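PDB 3C7T: ecdysteroid-phosphate phosphatase from Bombyx mori, which removes phosphate from inactive ecdysteroid phosphates, above all ecdysone 22-phosphate, to release the active steroids, and also acts as a protein tyrosine phosphatase. Local coordinates for residues 118-122 against 155-161. Residues are numbered along the deposited sequence; the frame is centred on the assembly and turned at random.
Sequences LFEFK and MDASAET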
# COMPACT_ATOMS: atom_id res chain seq x y z
N LEU A 118 0.40 -24.99 10.62
CA LEU A 118 0.41 -23.56 10.88
C LEU A 118 -0.96 -22.89 10.88
O LEU A 118 -1.07 -21.70 11.19
CB LEU A 118 1.35 -22.86 9.85
CG LEU A 118 2.83 -23.29 9.87
CD1 LEU A 118 3.57 -22.54 8.79
CD2 LEU A 118 3.47 -23.05 11.25
N PHE A 119 -2.02 -23.64 10.56
CA PHE A 119 -3.36 -23.02 10.51
C PHE A 119 -3.81 -22.51 11.89
O PHE A 119 -3.43 -23.06 12.94
CB PHE A 119 -4.40 -23.95 9.86
CG PHE A 119 -5.72 -23.26 9.57
CD1 PHE A 119 -5.80 -22.25 8.62
CD2 PHE A 119 -6.89 -23.65 10.24
CE1 PHE A 119 -7.01 -21.61 8.36
CE2 PHE A 119 -8.12 -23.02 9.98
CZ PHE A 119 -8.18 -22.00 9.04
N GLU A 120 -4.61 -21.43 11.88
CA GLU A 120 -5.11 -20.79 13.08
C GLU A 120 -5.94 -21.77 13.93
O GLU A 120 -6.30 -22.85 13.47
CB GLU A 120 -5.97 -19.58 12.69
CG GLU A 120 -7.32 -19.96 12.07
CD GLU A 120 -8.14 -18.75 11.64
OE1 GLU A 120 -7.61 -17.61 11.73
OE2 GLU A 120 -9.32 -18.95 11.23
N PHE A 121 -6.23 -21.36 15.16
CA PHE A 121 -7.04 -22.14 16.09
C PHE A 121 -8.45 -22.32 15.54
O PHE A 121 -9.12 -21.35 15.18
CB PHE A 121 -7.02 -21.42 17.44
CG PHE A 121 -7.87 -22.05 18.52
CD1 PHE A 121 -8.06 -23.43 18.59
CD2 PHE A 121 -8.42 -21.24 19.51
CE1 PHE A 121 -8.83 -23.98 19.60
CE2 PHE A 121 -9.18 -21.79 20.52
CZ PHE A 121 -9.38 -23.16 20.57
N LYS A 122 -8.89 -23.58 15.48
CA LYS A 122 -10.26 -23.94 15.16
C LYS A 122 -11.12 -24.01 16.43
O LYS A 122 -11.27 -25.09 17.03
CB LYS A 122 -10.30 -25.27 14.41
CG LYS A 122 -9.54 -25.26 13.09
CD LYS A 122 -9.59 -26.61 12.41
CE LYS A 122 -8.70 -27.64 13.11
NZ LYS A 122 -9.13 -29.02 12.75
N MET A 155 -4.61 -32.17 8.87
CA MET A 155 -5.62 -31.52 9.70
C MET A 155 -7.03 -31.60 9.10
O MET A 155 -7.21 -31.46 7.89
CB MET A 155 -5.20 -30.08 9.98
CG MET A 155 -5.99 -29.40 11.06
SD MET A 155 -5.83 -27.63 10.81
CE MET A 155 -6.56 -27.45 9.18
N ASP A 156 -8.01 -31.82 9.96
CA ASP A 156 -9.39 -31.95 9.51
C ASP A 156 -10.22 -30.67 9.71
O ASP A 156 -9.70 -29.64 10.15
CB ASP A 156 -10.04 -33.19 10.13
CG ASP A 156 -10.62 -32.93 11.50
OD1 ASP A 156 -10.03 -32.14 12.28
OD2 ASP A 156 -11.69 -33.52 11.80
N ALA A 157 -11.51 -30.77 9.38
CA ALA A 157 -12.43 -29.63 9.38
C ALA A 157 -13.10 -29.39 10.74
O ALA A 157 -13.96 -28.51 10.87
CB ALA A 157 -13.50 -29.83 8.29
N SER A 158 -12.68 -30.16 11.75
CA SER A 158 -13.36 -30.16 13.04
C SER A 158 -12.72 -29.21 14.04
O SER A 158 -11.51 -28.99 14.00
CB SER A 158 -13.35 -31.58 13.61
OG SER A 158 -14.67 -32.03 13.89
N ALA A 159 -13.54 -28.64 14.92
CA ALA A 159 -13.05 -27.84 16.04
C ALA A 159 -12.09 -28.69 16.85
O ALA A 159 -12.11 -29.92 16.77
CB ALA A 159 -14.21 -27.37 16.91
N GLU A 160 -11.25 -28.03 17.63
CA GLU A 160 -10.21 -28.69 18.40
C GLU A 160 -10.09 -27.93 19.71
O GLU A 160 -10.56 -26.79 19.82
CB GLU A 160 -8.87 -28.64 17.63
CG GLU A 160 -8.39 -27.19 17.42
CD GLU A 160 -7.24 -27.03 16.43
OE1 GLU A 160 -6.50 -28.00 16.14
OE2 GLU A 160 -7.07 -25.90 15.93
N THR A 161 -9.48 -28.55 20.71
CA THR A 161 -9.21 -27.87 21.96
C THR A 161 -7.97 -26.99 21.79
O THR A 161 -7.16 -27.20 20.86
CB THR A 161 -8.94 -28.86 23.10
OG1 THR A 161 -7.68 -29.50 22.88
CG2 THR A 161 -10.06 -29.94 23.15
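This contact borders the tungstate pocket of the histidine phosphatase domain, where phosphate probably binds. Glu120 lines that pocket beside the bound tungstate and His192, and its CB points away from 155-161. Lys122 has the largest share of the buried surface, 146 of 410 Å². Its side chain, bent at chi3 (-73°), reaches into the loop 155-161, where NZ donates to Asp156 O and Ser158 O, both at 2.7 Å. The ammonium is thus held mainly by backbone carbonyls. A longer salt bridge from Lys122 NZ to Asp156 OD1 (3.3 Å) adds to this. The Lys122 backbone is paired as well: its N donates to Glu160 OE2 (3.0 Å) and its O accepts from Glu160 N (3.0 Å). Glu160 OE2 also forms a salt bridge with Arg168, which also hydrogen-bonds to the carbonyls of Phe119 and Glu120. Met155 CE packs on Phe119 CD2 at 4.0 Å, and Met155 SD lies 5.3 Å from the Phe119 ring centroid, an oblique Met-aromatic contact. The contact joins the loop after strand 112-114 to the loop leading into helix 162-179, where Thr161 is the N-cap and Phe165 meets Phe121.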